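Gamma-glutamylcyclotransferase (Homo sapiens, PDB 3CRY) catalyses the release of 5-oxoproline from gamma-glutamyl dipeptides, working as a homodimer in the gamma-glutamyl cycle, and can also trigger cytochrome c release from mitochondria. Local coordinates at residues Tyr22-Arg30 with Tyr139-Asn150; Trp64-Phe72 with Tyr130-Tyr139. The protein carries 1 engineered substitution. One frame throughout, in Å; residues are numbered along the deposited sequence. Where two conformers were deposited one is given.

Contact 1. Residues Tyr22-Arg30 with Tyr139-Asn150. With ACT (acetate ion), chain C.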
loop_
_atom_site.group_PDB
_atom_site.type_symbol
_atom_site.label_atom_id
_atom_site.label_comp_id
_atom_site.label_asym_id
_atom_site.label_seq_id
_atom_site.Cartn_x
_atom_site.Cartn_y
_atom_site.Cartn_z
ATOM N N TYR A 22 -11.368 -8.537 -1.342
ATOM C CA TYR A 22 -10.857 -9.900 -1.472
ATOM C C TYR A 22 -11.023 -10.789 -0.215
ATOM O O TYR A 22 -10.628 -11.968 -0.226
ATOM C CB TYR A 22 -9.376 -9.841 -1.897
ATOM C CG TYR A 22 -8.505 -9.046 -0.956
ATOM C CD1 TYR A 22 -8.004 -9.633 0.234
ATOM C CD2 TYR A 22 -8.187 -7.712 -1.229
ATOM C CE1 TYR A 22 -7.230 -8.903 1.123
ATOM C CE2 TYR A 22 -7.374 -6.961 -0.338
ATOM C CZ TYR A 22 -6.915 -7.569 0.827
ATOM O OH TYR A 22 -6.133 -6.860 1.705
ATOM N N GLY A 23 -11.567 -10.210 0.860
ATOM C CA GLY A 23 -11.737 -10.894 2.153
ATOM C C GLY A 23 -13.214 -11.008 2.506
ATOM O O GLY A 23 -14.017 -11.384 1.639
ATOM N N SER A 24 -13.587 -10.669 3.750
ATOM C CA SER A 24 -14.986 -10.882 4.200
ATOM C C SER A 24 -15.951 -9.962 3.462
ATOM O O SER A 24 -17.158 -10.240 3.426
ATOM C CB SER A 24 -15.138 -10.701 5.719
ATOM O OG SER A 24 -14.777 -9.379 6.081
ATOM N N ASN A 25 -15.430 -8.872 2.884
ATOM C CA ASN A 25 -16.280 -8.009 2.035
ATOM C C ASN A 25 -16.651 -8.616 0.657
ATOM O O ASN A 25 -17.354 -7.981 -0.129
ATOM C CB ASN A 25 -15.703 -6.586 1.893
ATOM C CG ASN A 25 -15.914 -5.729 3.156
ATOM O OD1 ASN A 25 -16.820 -5.978 3.975
ATOM N ND2 ASN A 25 -15.076 -4.713 3.309
ATOM N N LEU A 26 -16.198 -9.841 0.379
ATOM C CA LEU A 26 -16.744 -10.614 -0.741
ATOM C C LEU A 26 -18.235 -10.933 -0.556
ATOM O O LEU A 26 -18.948 -11.132 -1.555
ATOM C CB LEU A 26 -15.995 -11.946 -0.898
ATOM C CG LEU A 26 -14.564 -11.876 -1.416
ATOM C CD1 LEU A 26 -13.931 -13.280 -1.325
ATOM C CD2 LEU A 26 -14.507 -11.314 -2.857
ATOM N N LEU A 27 -18.696 -10.999 0.701
ATOM C CA LEU A 27 -20.087 -11.374 0.997
ATOM C C LEU A 27 -20.995 -10.145 1.096
ATOM O O LEU A 27 -20.742 -9.230 1.875
ATOM C CB LEU A 27 -20.171 -12.187 2.297
ATOM C CG LEU A 27 -21.568 -12.759 2.577
ATOM C CD1 LEU A 27 -21.962 -13.832 1.542
ATOM C CD2 LEU A 27 -21.611 -13.313 3.998
ATOM N N THR A 28 -22.058 -10.143 0.303
ATOM C CA THR A 28 -22.938 -8.957 0.212
ATOM C C THR A 28 -23.520 -8.570 1.577
ATOM O O THR A 28 -23.509 -7.382 1.947
ATOM C CB THR A 28 -24.035 -9.195 -0.832
ATOM O OG1 THR A 28 -23.407 -9.552 -2.059
ATOM C CG2 THR A 28 -24.880 -7.951 -1.054
ATOM N N GLU A 29 -24.025 -9.545 2.335
ATOM C CA GLU A 29 -24.585 -9.226 3.651
ATOM C C GLU A 29 -23.549 -8.684 4.642
ATOM O O GLU A 29 -23.882 -7.863 5.503
ATOM C CB GLU A 29 -25.352 -10.399 4.267
ATOM C CG GLU A 29 -26.359 -9.914 5.329
ATOM C CD GLU A 29 -27.116 -11.032 6.029
ATOM O OE1 GLU A 29 -26.999 -12.195 5.602
ATOM O OE2 GLU A 29 -27.824 -10.745 7.029
ATOM N N ARG A 30 -22.295 -9.109 4.494
ATOM C CA ARG A 30 -21.235 -8.618 5.355
ATOM C C ARG A 30 -20.885 -7.179 5.016
ATOM O O ARG A 30 -20.850 -6.340 5.914
ATOM C CB ARG A 30 -19.976 -9.494 5.319
ATOM C CG ARG A 30 -18.783 -8.904 6.097
ATOM C CD ARG A 30 -19.056 -8.688 7.580
ATOM N NE ARG A 30 -17.965 -7.909 8.176
ATOM C CZ ARG A 30 -17.776 -7.736 9.479
ATOM N NH1 ARG A 30 -18.605 -8.277 10.361
ATOM N NH2 ARG A 30 -16.745 -7.022 9.896
ATOM N N TYR A 139 -14.408 -16.865 9.777
ATOM C CA TYR A 139 -13.933 -15.924 8.756
ATOM C C TYR A 139 -13.764 -16.616 7.406
ATOM O O TYR A 139 -14.214 -16.097 6.373
ATOM C CB TYR A 139 -12.626 -15.301 9.228
ATOM C CG TYR A 139 -12.088 -14.161 8.405
ATOM C CD1 TYR A 139 -12.779 -12.946 8.311
ATOM C CD2 TYR A 139 -10.830 -14.275 7.788
ATOM C CE1 TYR A 139 -12.245 -11.872 7.593
ATOM C CE2 TYR A 139 -10.290 -13.220 7.059
ATOM C CZ TYR A 139 -11.012 -12.008 6.976
ATOM O OH TYR A 139 -10.491 -10.939 6.263
ATOM N N LYS A 140 -13.159 -17.802 7.398
ATOM C CA LYS A 140 -13.072 -18.595 6.166
ATOM C C LYS A 140 -14.461 -18.836 5.556
ATOM O O LYS A 140 -14.645 -18.696 4.341
ATOM C CB LYS A 140 -12.326 -19.919 6.438
ATOM C CG LYS A 140 -12.284 -20.795 5.216
ATOM C CD LYS A 140 -11.616 -22.140 5.443
ATOM C CE LYS A 140 -11.792 -22.992 4.180
ATOM N NZ LYS A 140 -11.197 -24.359 4.325
ATOM N N LYS A 141 -15.427 -19.234 6.387
ATOM C CA LYS A 141 -16.768 -19.522 5.908
ATOM C C LYS A 141 -17.372 -18.315 5.198
ATOM O O LYS A 141 -17.913 -18.443 4.098
ATOM C CB LYS A 141 -17.660 -19.999 7.052
ATOM C CG LYS A 141 -17.451 -21.471 7.401
ATOM C CD LYS A 141 -18.318 -21.903 8.585
ATOM C CE LYS A 141 -18.276 -23.409 8.790
ATOM N NZ LYS A 141 -17.096 -23.813 9.574
ATOM N N ILE A 142 -17.263 -17.147 5.824
ATOM C CA ILE A 142 -17.798 -15.904 5.217
ATOM C C ILE A 142 -17.141 -15.616 3.852
ATOM O O ILE A 142 -17.824 -15.315 2.871
ATOM C CB ILE A 142 -17.666 -14.715 6.186
ATOM C CG1 ILE A 142 -18.548 -14.926 7.425
ATOM C CG2 ILE A 142 -17.979 -13.376 5.493
ATOM C CD1 ILE A 142 -20.036 -14.860 7.193
ATOM N N ILE A 143 -15.817 -15.762 3.789
ATOM C CA ILE A 143 -15.080 -15.584 2.528
ATOM C C ILE A 143 -15.557 -16.563 1.459
ATOM O O ILE A 143 -15.817 -16.170 0.319
ATOM C CB ILE A 143 -13.548 -15.687 2.786
ATOM C CG1 ILE A 143 -13.089 -14.401 3.494
ATOM C CG2 ILE A 143 -12.740 -15.886 1.480
ATOM C CD1 ILE A 143 -11.657 -14.450 4.026
ATOM N N CYS A 144 -15.677 -17.841 1.823
ATOM C CA CYS A 144 -16.140 -18.847 0.854
ATOM C C CYS A 144 -17.586 -18.587 0.382
ATOM O O CYS A 144 -17.911 -18.721 -0.828
ATOM C CB CYS A 144 -15.983 -20.252 1.435
ATOM S SG CYS A 144 -14.253 -20.734 1.528
ATOM N N MET A 145 -18.435 -18.169 1.313
ATOM C CA MET A 145 -19.833 -17.817 0.977
ATOM C C MET A 145 -19.898 -16.665 -0.015
ATOM O O MET A 145 -20.657 -16.711 -0.987
ATOM C CB MET A 145 -20.604 -17.438 2.237
ATOM C CG MET A 145 -20.997 -18.641 3.086
ATOM S SD MET A 145 -21.756 -18.133 4.650
ATOM C CE MET A 145 -23.215 -17.261 4.084
ATOM N N GLY A 146 -19.096 -15.634 0.251
ATOM C CA GLY A 146 -19.069 -14.452 -0.623
ATOM C C GLY A 146 -18.539 -14.803 -2.006
ATOM O O GLY A 146 -19.044 -14.304 -3.023
ATOM N N ALA A 147 -17.509 -15.651 -2.054
ATOM C CA ALA A 147 -16.908 -16.037 -3.333
ATOM C C ALA A 147 -17.941 -16.778 -4.193
ATOM O O ALA A 147 -18.037 -16.574 -5.407
ATOM C CB ALA A 147 -15.660 -16.900 -3.092
ATOM N N LYS A 148 -18.726 -17.640 -3.556
ATOM C CA LYS A 148 -19.733 -18.412 -4.282
ATOM C C LYS A 148 -20.894 -17.517 -4.729
ATOM O O LYS A 148 -21.295 -17.535 -5.897
ATOM C CB LYS A 148 -20.245 -19.532 -3.378
ATOM C CG LYS A 148 -21.287 -20.403 -4.027
ATOM C CD LYS A 148 -21.572 -21.592 -3.122
ATOM C CE LYS A 148 -22.304 -22.663 -3.884
ATOM N NZ LYS A 148 -23.749 -22.483 -3.685
ATOM N N GLU A 149 -21.408 -16.710 -3.801
ATOM C CA GLU A 149 -22.551 -15.824 -4.054
ATOM C C GLU A 149 -22.307 -14.868 -5.217
ATOM O O GLU A 149 -23.208 -14.605 -6.024
ATOM C CB GLU A 149 -22.835 -15.015 -2.784
ATOM C CG GLU A 149 -23.839 -13.881 -2.924
ATOM C CD GLU A 149 -23.923 -13.055 -1.649
ATOM O OE1 GLU A 149 -22.987 -12.255 -1.412
ATOM O OE2 GLU A 149 -24.900 -13.228 -0.875
ATOM N N ASN A 150 -21.100 -14.315 -5.265
ATOM C CA ASN A 150 -20.782 -13.281 -6.239
ATOM C C ASN A 150 -20.055 -13.767 -7.498
ATOM O O ASN A 150 -19.567 -12.968 -8.285
ATOM C CB ASN A 150 -20.114 -12.078 -5.539
ATOM C CG ASN A 150 -21.120 -11.222 -4.776
ATOM O OD1 ASN A 150 -22.208 -10.906 -5.281
ATOM N ND2 ASN A 150 -20.783 -10.867 -3.542
HETATM C C ACT C . -11.656 -7.782 5.786
HETATM O O ACT C . -11.931 -9.002 5.641
HETATM O OXT ACT C . -12.191 -6.995 4.956
HETATM C CH3 ACT C . -10.743 -7.269 6.875
HETATM O O HOH W 1 -24.294 -9.608 -4.690
HETATM O O HOH W 2 -25.061 -12.033 1.409
#
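E149 OE1 is gripped by two donors of T28: the backbone N at 2.9 Å, nearly straight (167°) and on the syn lone pair, and OG1, which comes from above the carboxylate plane. T28 follows L27, the N-cap residue of helix 28-34, so the carboxylate of one helix sits against the first turn of another. Just past the end of helix 137-149 a second hydrogen bond forms: N150 ND2 donates to L26 O at 2.7 Å, with the carbonyl oxygen almost in the amide plane of N150.

Between these polar ends and the ligand site the backbones close in, the CA atoms of L27 and G146 being 3.6 Å apart. A side chain on G146 would run into the peptide between L26 and L27. With CG anti to the backbone N (chi1 -173°), L27 lays CD1 over the G146 backbone and M145 CB and sends CD2 across I142, while L26 CD1 reaches I143 CG2 at 4.0 Å.

At the other end an acetate, probably from the crystallisation liquor, receives S24 N at 3.0 Å, S24 OG, and Y139 OH at a very short 2.5 Å, all on its O atom. S24 and Y139 are inferred substrate-binding residues, and three donors converging on one carboxylate oxygen are consistent with a pocket suited to an oxygen-bearing, negatively polarised group of the substrate; which group that is remains open.

Contact 2. Residues Trp64-Phe72 with Tyr130-Tyr139. With ACT (acetate ion), chain C.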
loop_
_atom_site.group_PDB
_atom_site.type_symbol
_atom_site.label_atom_id
_atom_site.label_comp_id
_atom_site.label_asym_id
_atom_site.label_seq_id
_atom_site.Cartn_x
_atom_site.Cartn_y
_atom_site.Cartn_z
ATOM N N TRP A 64 -12.905 -11.547 14.653
ATOM C CA TRP A 64 -12.793 -12.800 13.912
ATOM C C TRP A 64 -12.025 -13.919 14.643
ATOM O O TRP A 64 -12.165 -15.089 14.297
ATOM C CB TRP A 64 -12.156 -12.519 12.550
ATOM C CG TRP A 64 -13.036 -11.642 11.672
ATOM C CD1 TRP A 64 -12.800 -10.338 11.294
ATOM C CD2 TRP A 64 -14.280 -12.012 11.067
ATOM N NE1 TRP A 64 -13.819 -9.887 10.483
ATOM C CE2 TRP A 64 -14.737 -10.896 10.325
ATOM C CE3 TRP A 64 -15.049 -13.189 11.066
ATOM C CZ2 TRP A 64 -15.933 -10.922 9.602
ATOM C CZ3 TRP A 64 -16.240 -13.222 10.337
ATOM C CH2 TRP A 64 -16.671 -12.099 9.616
ATOM N N HIS A 65 -11.205 -13.564 15.623
ATOM C CA HIS A 65 -10.460 -14.575 16.385
ATOM C C HIS A 65 -9.504 -15.454 15.535
ATOM O O HIS A 65 -9.339 -16.661 15.776
ATOM C CB HIS A 65 -11.443 -15.431 17.221
ATOM C CG HIS A 65 -12.281 -14.625 18.172
ATOM N ND1 HIS A 65 -11.759 -14.041 19.303
ATOM C CD2 HIS A 65 -13.597 -14.299 18.157
ATOM C CE1 HIS A 65 -12.715 -13.388 19.944
ATOM N NE2 HIS A 65 -13.842 -13.538 19.275
ATOM N N GLY A 66 -8.875 -14.831 14.543
ATOM C CA GLY A 66 -7.886 -15.496 13.692
ATOM C C GLY A 66 -7.264 -14.465 12.770
ATOM O O GLY A 66 -7.617 -13.278 12.839
ATOM N N GLY A 67 -6.361 -14.914 11.910
ATOM C CA GLY A 67 -5.705 -14.018 10.927
ATOM C C GLY A 67 -6.748 -13.456 9.980
ATOM O O GLY A 67 -7.698 -14.153 9.587
ATOM N N ILE A 68 -6.598 -12.188 9.614
ATOM C CA ILE A 68 -7.530 -11.600 8.627
ATOM C C ILE A 68 -6.796 -11.362 7.294
ATOM O O ILE A 68 -5.547 -11.481 7.216
ATOM C CB ILE A 68 -8.272 -10.354 9.158
ATOM C CG1 ILE A 68 -7.293 -9.252 9.569
ATOM C CG2 ILE A 68 -9.212 -10.746 10.354
ATOM C CD1 ILE A 68 -8.001 -7.955 10.049
ATOM N N ALA A 69 -7.567 -11.106 6.237
ATOM C CA ALA A 69 -7.018 -11.197 4.892
ATOM C C ALA A 69 -6.114 -10.025 4.542
ATOM O O ALA A 69 -6.411 -8.883 4.885
ATOM C CB ALA A 69 -8.149 -11.298 3.850
ATOM N N THR A 70 -5.052 -10.331 3.813
ATOM C CA THR A 70 -4.184 -9.297 3.212
ATOM C C THR A 70 -3.642 -9.795 1.873
ATOM O O THR A 70 -3.829 -10.966 1.512
ATOM C CB THR A 70 -3.052 -8.865 4.183
ATOM O OG1 THR A 70 -2.338 -7.734 3.634
ATOM C CG2 THR A 70 -2.047 -10.035 4.416
ATOM N N ILE A 71 -3.009 -8.907 1.117
ATOM C CA ILE A 71 -2.406 -9.281 -0.184
ATOM C C ILE A 71 -1.029 -8.649 -0.263
ATOM O O ILE A 71 -0.759 -7.616 0.388
ATOM C CB ILE A 71 -3.267 -8.851 -1.401
ATOM C CG1 ILE A 71 -3.552 -7.331 -1.380
ATOM C CG2 ILE A 71 -4.594 -9.674 -1.446
ATOM C CD1 ILE A 71 -4.333 -6.777 -2.600
ATOM N N PHE A 72 -0.143 -9.290 -1.018
ATOM C CA PHE A 72 1.188 -8.714 -1.230
ATOM C C PHE A 72 1.691 -9.028 -2.635
ATOM O O PHE A 72 1.215 -9.975 -3.270
ATOM C CB PHE A 72 2.169 -9.132 -0.123
ATOM C CG PHE A 72 2.481 -10.618 -0.078
ATOM C CD1 PHE A 72 3.392 -11.190 -0.977
ATOM C CD2 PHE A 72 1.903 -11.433 0.903
ATOM C CE1 PHE A 72 3.699 -12.560 -0.911
ATOM C CE2 PHE A 72 2.206 -12.801 0.980
ATOM C CZ PHE A 72 3.097 -13.364 0.080
ATOM N N TYR A 130 2.639 -7.109 9.652
ATOM C CA TYR A 130 1.805 -8.172 10.250
ATOM C C TYR A 130 2.552 -9.473 10.456
ATOM O O TYR A 130 3.618 -9.672 9.885
ATOM C CB TYR A 130 0.555 -8.435 9.380
ATOM C CG TYR A 130 0.813 -9.172 8.057
ATOM C CD1 TYR A 130 1.266 -8.495 6.911
ATOM C CD2 TYR A 130 0.585 -10.545 7.952
ATOM C CE1 TYR A 130 1.493 -9.189 5.691
ATOM C CE2 TYR A 130 0.821 -11.245 6.746
ATOM C CZ TYR A 130 1.277 -10.561 5.624
ATOM O OH TYR A 130 1.483 -11.260 4.441
ATOM N N GLU A 131 1.961 -10.359 11.263
ATOM C CA GLU A 131 2.479 -11.726 11.466
ATOM C C GLU A 131 1.490 -12.719 10.843
ATOM O O GLU A 131 0.300 -12.672 11.163
ATOM C CB GLU A 131 2.672 -12.005 12.964
ATOM C CG GLU A 131 3.842 -11.221 13.615
ATOM C CD GLU A 131 3.742 -11.087 15.149
ATOM O OE1 GLU A 131 2.920 -11.791 15.788
ATOM O OE2 GLU A 131 4.502 -10.271 15.721
ATOM N N SER A 132 1.979 -13.576 9.935
ATOM C CA SER A 132 1.123 -14.524 9.239
ATOM C C SER A 132 0.454 -15.459 10.251
ATOM O O SER A 132 1.094 -15.920 11.200
ATOM C CB SER A 132 1.921 -15.308 8.202
ATOM O OG SER A 132 1.059 -15.889 7.244
ATOM N N ALA A 133 -0.849 -15.709 10.065
ATOM C CA ALA A 133 -1.628 -16.561 10.981
ATOM C C ALA A 133 -2.911 -17.014 10.300
ATOM O O ALA A 133 -3.571 -16.214 9.617
ATOM C CB ALA A 133 -1.949 -15.845 12.278
ATOM N N PRO A 134 -3.283 -18.296 10.501
ATOM C CA PRO A 134 -4.478 -18.812 9.825
ATOM C C PRO A 134 -5.786 -18.131 10.243
ATOM O O PRO A 134 -5.938 -17.722 11.409
ATOM C CB PRO A 134 -4.513 -20.304 10.195
ATOM C CG PRO A 134 -3.269 -20.595 10.941
ATOM C CD PRO A 134 -2.595 -19.308 11.330
ATOM N N PRO A 135 -6.750 -18.049 9.302
ATOM C CA PRO A 135 -8.043 -17.455 9.634
ATOM C C PRO A 135 -8.872 -18.396 10.516
ATOM O O PRO A 135 -8.636 -19.619 10.518
ATOM C CB PRO A 135 -8.731 -17.314 8.263
ATOM C CG PRO A 135 -8.126 -18.459 7.422
ATOM C CD PRO A 135 -6.686 -18.531 7.899
ATOM N N SER A 136 -9.815 -17.826 11.261
ATOM C CA SER A 136 -10.802 -18.656 11.985
ATOM C C SER A 136 -11.745 -19.389 11.009
ATOM O O SER A 136 -11.939 -18.958 9.869
ATOM C CB SER A 136 -11.627 -17.797 12.950
ATOM O OG SER A 136 -12.447 -16.909 12.198
ATOM N N PRO A 137 -12.336 -20.517 11.449
ATOM C CA PRO A 137 -13.347 -21.137 10.590
ATOM C C PRO A 137 -14.471 -20.186 10.170
ATOM O O PRO A 137 -14.905 -20.218 9.009
ATOM C CB PRO A 137 -13.871 -22.313 11.447
ATOM C CG PRO A 137 -12.652 -22.685 12.310
ATOM C CD PRO A 137 -12.039 -21.320 12.656
ATOM N N GLN A 138 -14.927 -19.339 11.087
ATOM C CA GLN A 138 -16.002 -18.391 10.788
ATOM C C GLN A 138 -15.617 -17.398 9.683
ATOM O O GLN A 138 -16.389 -17.163 8.731
ATOM C CB GLN A 138 -16.451 -17.694 12.072
ATOM C CG GLN A 138 -16.982 -18.698 13.154
ATOM C CD GLN A 138 -15.872 -19.233 14.084
ATOM O OE1 GLN A 138 -14.696 -19.146 13.766
ATOM N NE2 GLN A 138 -16.263 -19.754 15.261
ATOM N N TYR A 139 -14.408 -16.865 9.777
ATOM C CA TYR A 139 -13.933 -15.924 8.756
ATOM C C TYR A 139 -13.764 -16.616 7.406
ATOM O O TYR A 139 -14.214 -16.097 6.373
ATOM C CB TYR A 139 -12.626 -15.301 9.228
ATOM C CG TYR A 139 -12.088 -14.161 8.405
ATOM C CD1 TYR A 139 -12.779 -12.946 8.311
ATOM C CD2 TYR A 139 -10.830 -14.275 7.788
ATOM C CE1 TYR A 139 -12.245 -11.872 7.593
ATOM C CE2 TYR A 139 -10.290 -13.220 7.059
ATOM C CZ TYR A 139 -11.012 -12.008 6.976
ATOM O OH TYR A 139 -10.491 -10.939 6.263
HETATM C C ACT C . -11.656 -7.782 5.786
HETATM O O ACT C . -11.931 -9.002 5.641
HETATM O OXT ACT C . -12.191 -6.995 4.956
HETATM C CH3 ACT C . -10.743 -7.269 6.875
HETATM O O HOH W 3 -9.921 -14.944 11.108
#
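The side of the inferred substrate pocket that carries Y139 is built here, where the loop entering strand 68-74 packs on the start of helix 137-149. W64 turns one face to Y139: CD1 of the tyrosine stands 3.3 Å from W64 CD2, and the edge-to-face pair has its planes at 56°. On one face of the tyrosine ring I68 CG2 makes a CH-pi contact, 4.2 Å from the centroid and 18° off the normal. The phenol oxygen is fixed as well, since A69 N donates to Y139 OH at 2.9 Å near the ring plane. Replacing W64 with an alanine would probably open a gap beside Y139 CD1 and leave the phenol freer to tilt.

The helix start is tied to the same loop. S136, the N-cap, accepts from Y139 N through OG and donates from it to W64 O at 2.8 Å; chi1 of 67° sets OG between the backbone N and the carbonyl carbon, where it can serve both. G67 N donates to P134 O at 2.9 Å, although from above the carbonyl plane, and a water joins G67 O to S136 N. Farther along, T70 CG2 lies over the Y130 ring, 3.9 Å from its centroid, while Y130 OH is held by D52. With A69 N donating to its hydroxyl and W64 and I68 against its ring, Y139 is probably preset in orientation, consistent with its inferred substrate-binding role.

How the contacts relate
Y139 belongs to both contacts, whose centres lie about 14 Å apart, and helix 137-149 serves both: its first turn packs on 64-72 in contact 2, while its length runs along 22-30 in contact 1. In sequence contact 2 is nested inside the loop that contact 1 closes. Contact 1 follows strand 16-21 at the edge of the five-stranded sheet, whereas contact 2 involves the outer strands of the three-stranded one. They also touch, with Y22 packing on A69, T70 and I71, and R30 on W64. The helix thus joins the loop after strand 16-21 to strand 68-74, Y139 at the junction, the S24 side chain lying about 7 Å from that of Q98, the engineered active-site residue.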